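Local coordinates for flavoprotein (Thermotoga maritima, PDB 5V8S) that probably acts as an oxidoreductase of the flavodiiron family, passing electrons from a bound FMN to a di-iron site, where family members reduce dioxygen or nitric oxide, at residues A[55-60]-A[175-180]; A[92-97]-A[152-157]. The protein carries 1 engineered substitution. All blocks are in the same frame, centred on the assembly; numbering follows the deposited sequence.

In the fold
Both contacts are buried apolar packing between the two sheets of the metallo-beta-lactamase-like domain. Each pairs a strand of the seven-stranded sheet (50-59 in contact 1, 92-94 in contact 2) with one of the five-stranded sheet (175-179 and 152-158). Contact 1 is built on an aromatic pair and contact 2 on an isoleucine against two phenylalanines. Strands 175-179 and 152-158 are each next to last in their sheet, on opposite sides of it; in contact 2 the lysines of 152-158 face outward. At the ends of 175-180 and 92-97 the chemistry turns polar: Asp180 and His97 share one iron of the mu-oxo-diiron centre. The contact centres lie about 8 Å apart.

Contact 1 (A[55-60]-A[175-180]). With FEO (mu-oxo-diiron), chain C.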
ATOM      1  N   TYR A  55     -19.095  19.452 -21.803  1.00 19.18           N
ATOM      2  CA  TYR A  55     -20.029  19.555 -22.916  1.00 19.26           C
ATOM      3  C   TYR A  55     -20.467  20.999 -23.091  1.00 19.90           C
ATOM      4  O   TYR A  55     -20.578  21.746 -22.114  1.00 21.92           O
ATOM      5  CB  TYR A  55     -21.268  18.672 -22.700  1.00 18.65           C
ATOM      6  CG  TYR A  55     -20.882  17.215 -22.547  1.00 18.29           C
ATOM      7  CD1 TYR A  55     -20.531  16.700 -21.305  1.00 19.04           C
ATOM      8  CD2 TYR A  55     -20.815  16.370 -23.641  1.00 18.56           C
ATOM      9  CE1 TYR A  55     -20.133  15.376 -21.157  1.00 18.52           C
ATOM     10  CE2 TYR A  55     -20.428  15.051 -23.504  1.00 19.10           C
ATOM     11  CZ  TYR A  55     -20.092  14.558 -22.267  1.00 19.39           C
ATOM     12  OH  TYR A  55     -19.719  13.240 -22.170  1.00 19.24           O
ATOM     13  N   LEU A  56     -20.748  21.377 -24.341  1.00 19.96           N
ATOM     14  CA  LEU A  56     -21.299  22.691 -24.648  1.00 21.28           C
ATOM     15  C   LEU A  56     -22.581  22.512 -25.452  1.00 21.45           C
ATOM     16  O   LEU A  56     -22.578  21.842 -26.492  1.00 22.87           O
ATOM     17  CB  LEU A  56     -20.307  23.545 -25.446  1.00 22.73           C
ATOM     18  CG  LEU A  56     -20.819  24.956 -25.777  1.00 24.30           C
ATOM     19  CD1 LEU A  56     -20.759  25.838 -24.539  1.00 24.00           C
ATOM     20  CD2 LEU A  56     -20.031  25.573 -26.918  1.00 25.50           C
ATOM     21  N   VAL A  57     -23.664  23.127 -24.979  1.00 22.10           N
ATOM     22  CA  VAL A  57     -24.952  23.082 -25.660  1.00 22.07           C
ATOM     23  C   VAL A  57     -25.210  24.478 -26.201  1.00 22.96           C
ATOM     24  O   VAL A  57     -25.335  25.425 -25.426  1.00 23.67           O
ATOM     25  CB  VAL A  57     -26.099  22.640 -24.730  1.00 22.56           C
ATOM     26  CG1 VAL A  57     -27.349  22.325 -25.554  1.00 22.19           C
ATOM     27  CG2 VAL A  57     -25.691  21.432 -23.889  1.00 23.50           C
ATOM     28  N   LYS A  58     -25.289  24.609 -27.524  1.00 24.03           N
ATOM     29  CA  LYS A  58     -25.515  25.897 -28.161  1.00 26.00           C
ATOM     30  C   LYS A  58     -26.979  25.975 -28.554  1.00 27.05           C
ATOM     31  O   LYS A  58     -27.450  25.176 -29.370  1.00 29.47           O
ATOM     32  CB  LYS A  58     -24.604  26.069 -29.376  1.00 26.95           C
ATOM     33  CG  LYS A  58     -23.126  26.019 -28.992  1.00 27.70           C
ATOM     34  CD  LYS A  58     -22.200  26.364 -30.158  1.00 30.90           C
ATOM     35  CE  LYS A  58     -22.022  27.866 -30.329  1.00 32.77           C
ATOM     36  NZ  LYS A  58     -21.056  28.192 -31.439  1.00 33.39           N
ATOM     37  N   LEU A  59     -27.690  26.921 -27.960  1.00 26.87           N
ATOM     38  CA  LEU A  59     -29.132  27.066 -28.133  1.00 28.27           C
ATOM     39  C   LEU A  59     -29.457  28.468 -28.635  1.00 30.74           C
ATOM     40  O   LEU A  59     -28.589  29.332 -28.768  1.00 30.48           O
ATOM     41  CB  LEU A  59     -29.842  26.788 -26.799  1.00 28.91           C
ATOM     42  CG  LEU A  59     -29.520  25.414 -26.193  1.00 28.02           C
ATOM     43  CD1 LEU A  59     -29.907  25.331 -24.725  1.00 29.33           C
ATOM     44  CD2 LEU A  59     -30.240  24.317 -26.996  1.00 28.88           C
ATOM     45  N   ASN A  60     -30.735  28.679 -28.927  1.00 33.45           N
ATOM     46  CA  ASN A  60     -31.231  29.991 -29.327  1.00 36.15           C
ATOM     47  C   ASN A  60     -31.351  30.825 -28.061  1.00 35.79           C
ATOM     48  O   ASN A  60     -32.255  30.619 -27.251  1.00 37.15           O
ATOM     49  CB  ASN A  60     -32.573  29.849 -30.036  1.00 38.81           C
ATOM     50  CG  ASN A  60     -33.200  31.179 -30.378  1.00 42.11           C
ATOM     51  OD1 ASN A  60     -32.565  32.234 -30.312  1.00 42.99           O
ATOM     52  ND2 ASN A  60     -34.460  31.133 -30.764  1.00 43.96           N
ATOM     53  N   ILE A 175     -31.399  13.228 -23.231  1.00 22.53           N
ATOM     54  CA  ILE A 175     -29.944  13.200 -23.136  1.00 21.88           C
ATOM     55  C   ILE A 175     -29.568  13.472 -21.690  1.00 20.57           C
ATOM     56  O   ILE A 175     -29.952  14.502 -21.133  1.00 21.84           O
ATOM     57  CB  ILE A 175     -29.322  14.241 -24.074  1.00 22.78           C
ATOM     58  CG1 ILE A 175     -29.740  13.941 -25.518  1.00 24.04           C
ATOM     59  CG2 ILE A 175     -27.801  14.279 -23.913  1.00 23.18           C
ATOM     60  CD1 ILE A 175     -29.312  14.998 -26.508  1.00 26.04           C
ATOM     61  N   LEU A 176     -28.811  12.564 -21.074  1.00 19.97           N
ATOM     62  CA  LEU A 176     -28.452  12.688 -19.667  1.00 20.83           C
ATOM     63  C   LEU A 176     -26.971  13.045 -19.555  1.00 20.54           C
ATOM     64  O   LEU A 176     -26.106  12.274 -19.989  1.00 21.78           O
ATOM     65  CB  LEU A 176     -28.739  11.373 -18.935  1.00 22.31           C
ATOM     66  CG  LEU A 176     -28.724  11.460 -17.406  1.00 24.71           C
ATOM     67  CD1 LEU A 176     -29.982  12.151 -16.909  1.00 25.59           C
ATOM     68  CD2 LEU A 176     -28.598  10.085 -16.790  1.00 25.43           C
ATOM     69  N   PHE A 177     -26.687  14.216 -18.989  1.00 19.15           N
ATOM     70  CA  PHE A 177     -25.325  14.629 -18.658  1.00 18.74           C
ATOM     71  C   PHE A 177     -25.102  14.216 -17.210  1.00 19.07           C
ATOM     72  O   PHE A 177     -25.707  14.782 -16.297  1.00 19.79           O
ATOM     73  CB  PHE A 177     -25.167  16.141 -18.824  1.00 19.18           C
ATOM     74  CG  PHE A 177     -25.448  16.643 -20.215  1.00 19.56           C
ATOM     75  CD1 PHE A 177     -26.730  17.022 -20.586  1.00 19.93           C
ATOM     76  CD2 PHE A 177     -24.422  16.780 -21.138  1.00 20.32           C
ATOM     77  CE1 PHE A 177     -26.984  17.516 -21.869  1.00 20.60           C
ATOM     78  CE2 PHE A 177     -24.666  17.284 -22.414  1.00 21.48           C
ATOM     79  CZ  PHE A 177     -25.946  17.647 -22.778  1.00 21.85           C
ATOM     80  N   SER A 178     -24.283  13.189 -17.001  1.00 19.78           N
ATOM     81  CA  SER A 178     -24.299  12.475 -15.739  1.00 19.89           C
ATOM     82  C   SER A 178     -23.004  12.572 -14.948  1.00 19.88           C
ATOM     83  O   SER A 178     -22.932  12.003 -13.858  1.00 20.93           O
ATOM     84  CB  SER A 178     -24.625  10.999 -15.990  1.00 20.86           C
ATOM     85  OG  SER A 178     -23.744  10.453 -16.943  1.00 22.23           O
ATOM     86  N   CYS A 179     -21.982  13.248 -15.469  1.00 19.84           N
ATOM     87  CA  CYS A 179     -20.702  13.413 -14.784  1.00 20.03           C
ATOM     88  C   CYS A 179     -20.127  12.070 -14.312  1.00 18.76           C
ATOM     89  O   CYS A 179     -19.890  11.204 -15.141  1.00 20.47           O
ATOM     90  CB  CYS A 179     -20.780  14.463 -13.677  1.00 22.72           C
ATOM     91  SG  CYS A 179     -19.151  15.137 -13.299  1.00 28.36           S
ATOM     92  N   ASP A 180     -19.902  11.846 -13.011  1.00 18.61           N
ATOM     93  CA  ASP A 180     -19.281  10.579 -12.597  1.00 18.15           C
ATOM     94  C   ASP A 180     -20.186   9.380 -12.794  1.00 18.38           C
ATOM     95  O   ASP A 180     -19.678   8.252 -12.893  1.00 18.78           O
ATOM     96  CB  ASP A 180     -18.893  10.579 -11.119  1.00 17.66           C
ATOM     97  CG  ASP A 180     -17.676  11.450 -10.806  1.00 18.63           C
ATOM     98  OD1 ASP A 180     -17.030  11.958 -11.746  1.00 19.21           O
ATOM     99  OD2 ASP A 180     -17.381  11.641  -9.607  1.00 21.63           O
TER
HETATM  100 FE1  FEO C 401     -15.984  12.581  -8.392  1.00 19.83          FE
HETATM  101 FE2  FEO C 401     -15.020  12.716 -11.659  1.00 21.34          FE
HETATM  102  O   FEO C 401     -15.178  13.361  -9.900  1.00 21.81           O
HETATM  103  O   HOH W   1     -14.464  11.042  -8.827  1.00 54.25           O
HETATM  104  O   HOH W   2     -14.339  10.739 -10.764  1.00 26.54           O
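The ring of Phe177 turns its edge toward the face of Tyr55 in an offset edge-to-face pair, with centroids 5.5 Å apart and planes at 69°. At the Phe177 edge, Tyr55 CG lies in the ring plane, 3.8 Å from Phe177 CD2. The neighbouring edge carbon, Phe177 CE2, comes within 3.7 Å of Tyr55 CB, so the phenylalanine sits near the root of the tyrosine ring and leaves the hydroxyl end to other partners. Farther round the same ring, Val57 CG2 reaches Phe177 CZ at 4.0 Å, approaching obliquely. Val57 turns CG1 anti to its backbone N (chi1 -168°), which leaves CG2 as the branch that meets the ring. Leu237 on strand 235-238 packs against both aromatic side chains, and the hydroxyl of Tyr55 is hydrogen-bonded to the carbonyl of Pro238.

Farther along the chain, Asp180 reaches the metal centre. Its carboxylate bridges the two irons, Asp180 OD2 binding the iron FE1 at 2.1 Å and Asp180 OD1 binding the iron FE2 at 2.1 Å. His97, Glu99 and His163 also bind the first iron, while Asp101, the engineered Asp102 and His240 bind the second. An apolar interface between facing sheets, with a metal ligand in the loop that follows a strand, is characteristic of the alpha-beta/beta-alpha sandwich of the metallo-beta-lactamase fold.

Contact 2 (A[92-97]-A[152-157]); sequences HIIVNH and KKFKFV. With FEO (mu-oxo-diiron), chain C.
Ile94 sets its CD1 methyl against two phenylalanines of strand 152-158, and this is the tight part of the contact. Ile94 CD1 lies 3.9 Å from Phe156 CE1, at the edge of that ring and in its plane, while Ile94 CG2 reaches the same CE1 at 4.0 Å. Toward Phe154 the methyl comes in obliquely, with Ile94 CD1 3.9 Å from Phe154 CD2. An extended outer chain (chi2 177°) carries CD1 out far enough to touch both rings.

The other side of strand 152-158 is more open. There Lys153 is exposed and Lys155 partly so, and both form salt bridges with Glu146.

Beyond Ile94 the chain leaves the interface for the metal site. Asn96 OD1 is hydrogen-bonded to Thr170 of the facing sheet, while His97 NE2 binds the iron FE1 at 2.2 Å and His97 ND1 is hydrogen-bonded to Asp166; together with the iron on NE2, this last bond sets the ring's rotation. The bridging oxo group lies near the plane of the imidazole. His97, Glu99 and Asp101 belong to the HxExDH motif of flavodiiron proteins, whose last position is here the engineered Asp102, set in the loop after a sheet strand of the metallo-beta-lactamase fold.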
ATOM      1  N   HIS A  92     -24.541  30.133 -19.299  1.00 23.74           N
ATOM      2  CA  HIS A  92     -24.841  29.214 -18.210  1.00 22.19           C
ATOM      3  C   HIS A  92     -23.702  28.227 -18.057  1.00 21.47           C
ATOM      4  O   HIS A  92     -23.100  27.816 -19.047  1.00 22.57           O
ATOM      5  CB  HIS A  92     -26.101  28.406 -18.523  1.00 21.66           C
ATOM      6  CG  HIS A  92     -27.342  29.226 -18.579  1.00 22.52           C
ATOM      7  ND1 HIS A  92     -27.638  30.051 -19.645  1.00 24.31           N
ATOM      8  CD2 HIS A  92     -28.364  29.350 -17.702  1.00 23.27           C
ATOM      9  CE1 HIS A  92     -28.790  30.654 -19.416  1.00 24.79           C
ATOM     10  NE2 HIS A  92     -29.250  30.254 -18.244  1.00 24.16           N
ATOM     11  N   ILE A  93     -23.413  27.859 -16.809  1.00 19.67           N
ATOM     12  CA  ILE A  93     -22.533  26.736 -16.501  1.00 18.70           C
ATOM     13  C   ILE A  93     -23.255  25.823 -15.515  1.00 19.64           C
ATOM     14  O   ILE A  93     -23.658  26.265 -14.430  1.00 20.76           O
ATOM     15  CB  ILE A  93     -21.176  27.187 -15.921  1.00 19.42           C
ATOM     16  CG1 ILE A  93     -20.452  28.121 -16.893  1.00 21.16           C
ATOM     17  CG2 ILE A  93     -20.302  25.963 -15.631  1.00 20.07           C
ATOM     18  CD1 ILE A  93     -19.205  28.774 -16.353  1.00 21.87           C
ATOM     19  N   ILE A  94     -23.410  24.552 -15.886  1.00 18.61           N
ATOM     20  CA  ILE A  94     -24.028  23.548 -15.022  1.00 18.73           C
ATOM     21  C   ILE A  94     -22.925  22.714 -14.391  1.00 18.58           C
ATOM     22  O   ILE A  94     -22.061  22.178 -15.091  1.00 19.14           O
ATOM     23  CB  ILE A  94     -25.007  22.652 -15.800  1.00 19.37           C
ATOM     24  CG1 ILE A  94     -26.185  23.496 -16.321  1.00 20.66           C
ATOM     25  CG2 ILE A  94     -25.514  21.516 -14.895  1.00 19.47           C
ATOM     26  CD1 ILE A  94     -27.200  22.713 -17.172  1.00 21.08           C
ATOM     27  N   VAL A  95     -22.949  22.633 -13.075  1.00 18.94           N
ATOM     28  CA  VAL A  95     -21.964  21.885 -12.300  1.00 18.42           C
ATOM     29  C   VAL A  95     -22.703  20.721 -11.647  1.00 19.29           C
ATOM     30  O   VAL A  95     -23.336  20.871 -10.599  1.00 20.06           O
ATOM     31  CB  VAL A  95     -21.269  22.781 -11.270  1.00 19.60           C
ATOM     32  CG1 VAL A  95     -20.245  21.985 -10.472  1.00 20.98           C
ATOM     33  CG2 VAL A  95     -20.603  23.948 -11.974  1.00 19.81           C
ATOM     34  N   ASN A  96     -22.616  19.536 -12.265  1.00 18.76           N
ATOM     35  CA  ASN A  96     -23.283  18.363 -11.727  1.00 18.56           C
ATOM     36  C   ASN A  96     -22.594  17.843 -10.461  1.00 19.21           C
ATOM     37  O   ASN A  96     -23.235  17.161  -9.660  1.00 19.06           O
ATOM     38  CB  ASN A  96     -23.272  17.251 -12.779  1.00 19.74           C
ATOM     39  CG  ASN A  96     -24.236  17.510 -13.926  1.00 21.12           C
ATOM     40  OD1 ASN A  96     -25.427  17.752 -13.707  1.00 21.93           O
ATOM     41  ND2 ASN A  96     -23.729  17.453 -15.171  1.00 22.22           N
ATOM     42  N   HIS A  97     -21.313  18.166 -10.268  1.00 18.92           N
ATOM     43  CA  HIS A  97     -20.466  17.615  -9.217  1.00 18.86           C
ATOM     44  C   HIS A  97     -19.237  18.498  -9.181  1.00 18.53           C
ATOM     45  O   HIS A  97     -18.722  18.892 -10.232  1.00 20.28           O
ATOM     46  CB  HIS A  97     -20.125  16.164  -9.614  1.00 19.01           C
ATOM     47  CG  HIS A  97     -19.141  15.424  -8.744  1.00 18.59           C
ATOM     48  ND1 HIS A  97     -19.216  15.321  -7.367  1.00 18.75           N
ATOM     49  CD2 HIS A  97     -18.105  14.636  -9.113  1.00 17.84           C
ATOM     50  CE1 HIS A  97     -18.243  14.539  -6.928  1.00 18.87           C
ATOM     51  NE2 HIS A  97     -17.560  14.103  -7.971  1.00 17.14           N
ATOM     52  N   LYS A 152     -35.306  25.169 -24.336  1.00 28.44           N
ATOM     53  CA  LYS A 152     -35.372  23.767 -23.967  1.00 28.24           C
ATOM     54  C   LYS A 152     -35.586  23.613 -22.469  1.00 27.71           C
ATOM     55  O   LYS A 152     -35.199  24.474 -21.672  1.00 28.37           O
ATOM     56  CB  LYS A 152     -34.075  23.042 -24.358  1.00 29.07           C
ATOM     57  CG  LYS A 152     -33.729  23.195 -25.845  1.00 30.88           C
ATOM     58  CD  LYS A 152     -34.711  22.458 -26.727  1.00 33.36           C
ATOM     59  CE  LYS A 152     -34.260  22.480 -28.174  1.00 36.36           C
ATOM     60  NZ  LYS A 152     -35.169  21.692 -29.031  1.00 38.63           N
ATOM     61  N   LYS A 153     -36.177  22.486 -22.093  1.00 28.20           N
ATOM     62  CA  LYS A 153     -36.407  22.140 -20.699  1.00 28.35           C
ATOM     63  C   LYS A 153     -35.222  21.328 -20.178  1.00 26.48           C
ATOM     64  O   LYS A 153     -34.956  20.225 -20.669  1.00 27.12           O
ATOM     65  CB  LYS A 153     -37.681  21.312 -20.626  1.00 31.36           C
ATOM     66  CG  LYS A 153     -38.091  20.842 -19.253  1.00 37.25           C
ATOM     67  CD  LYS A 153     -39.341  19.951 -19.344  1.00 42.39           C
ATOM     68  CE  LYS A 153     -40.547  20.676 -19.961  1.00 44.73           C
ATOM     69  NZ  LYS A 153     -40.952  21.923 -19.240  1.00 46.74           N
ATOM     70  N   PHE A 154     -34.498  21.875 -19.201  1.00 24.55           N
ATOM     71  CA  PHE A 154     -33.459  21.141 -18.481  1.00 23.93           C
ATOM     72  C   PHE A 154     -34.039  20.657 -17.158  1.00 24.42           C
ATOM     73  O   PHE A 154     -34.590  21.452 -16.403  1.00 26.32           O
ATOM     74  CB  PHE A 154     -32.286  22.071 -18.175  1.00 22.45           C
ATOM     75  CG  PHE A 154     -31.408  22.379 -19.367  1.00 21.62           C
ATOM     76  CD1 PHE A 154     -31.824  23.251 -20.350  1.00 21.39           C
ATOM     77  CD2 PHE A 154     -30.151  21.787 -19.495  1.00 22.03           C
ATOM     78  CE1 PHE A 154     -31.023  23.541 -21.437  1.00 21.99           C
ATOM     79  CE2 PHE A 154     -29.341  22.080 -20.572  1.00 22.27           C
ATOM     80  CZ  PHE A 154     -29.789  22.962 -21.555  1.00 22.81           C
ATOM     81  N   LYS A 155     -33.924  19.366 -16.875  1.00 22.48           N
ATOM     82  CA  LYS A 155     -34.475  18.787 -15.661  1.00 22.55           C
ATOM     83  C   LYS A 155     -33.325  18.276 -14.807  1.00 22.42           C
ATOM     84  O   LYS A 155     -32.449  17.568 -15.304  1.00 23.04           O
ATOM     85  CB  LYS A 155     -35.418  17.635 -16.004  1.00 24.24           C
ATOM     86  CG  LYS A 155     -36.099  17.011 -14.798  1.00 27.62           C
ATOM     87  CD  LYS A 155     -37.116  15.955 -15.211  1.00 31.22           C
ATOM     88  CE  LYS A 155     -38.001  15.563 -14.042  1.00 35.01           C
ATOM     89  NZ  LYS A 155     -38.787  16.739 -13.515  1.00 36.43           N
ATOM     90  N   PHE A 156     -33.314  18.651 -13.531  1.00 21.71           N
ATOM     91  CA  PHE A 156     -32.227  18.306 -12.627  1.00 21.80           C
ATOM     92  C   PHE A 156     -32.703  17.250 -11.643  1.00 21.86           C
ATOM     93  O   PHE A 156     -33.723  17.428 -10.969  1.00 24.75           O
ATOM     94  CB  PHE A 156     -31.706  19.558 -11.922  1.00 22.03           C
ATOM     95  CG  PHE A 156     -31.222  20.586 -12.887  1.00 22.19           C
ATOM     96  CD1 PHE A 156     -29.965  20.493 -13.431  1.00 21.89           C
ATOM     97  CD2 PHE A 156     -32.075  21.578 -13.343  1.00 22.36           C
ATOM     98  CE1 PHE A 156     -29.527  21.398 -14.369  1.00 22.36           C
ATOM     99  CE2 PHE A 156     -31.641  22.490 -14.271  1.00 23.76           C
ATOM    100  CZ  PHE A 156     -30.360  22.395 -14.796  1.00 23.14           C
ATOM    101  N   VAL A 157     -31.958  16.156 -11.562  1.00 21.71           N
ATOM    102  CA  VAL A 157     -32.315  15.030 -10.719  1.00 22.87           C
ATOM    103  C   VAL A 157     -31.171  14.810  -9.737  1.00 22.76           C
ATOM    104  O   VAL A 157     -30.043  14.505 -10.146  1.00 21.82           O
ATOM    105  CB  VAL A 157     -32.553  13.772 -11.563  1.00 24.53           C
ATOM    106  CG1 VAL A 157     -32.870  12.595 -10.669  1.00 25.65           C
ATOM    107  CG2 VAL A 157     -33.664  14.022 -12.604  1.00 25.21           C
TER
HETATM  108 FE1  FEO C 401     -15.984  12.581  -8.392  1.00 19.83          FE
HETATM  109 FE2  FEO C 401     -15.020  12.716 -11.659  1.00 21.34          FE
HETATM  110  O   FEO C 401     -15.178  13.361  -9.900  1.00 21.81           O
HETATM  111  O   HOH W   1     -14.464  11.042  -8.827  1.00 54.25           O
HETATM  112  O   HOH W   2     -14.339  10.739 -10.764  1.00 26.54           O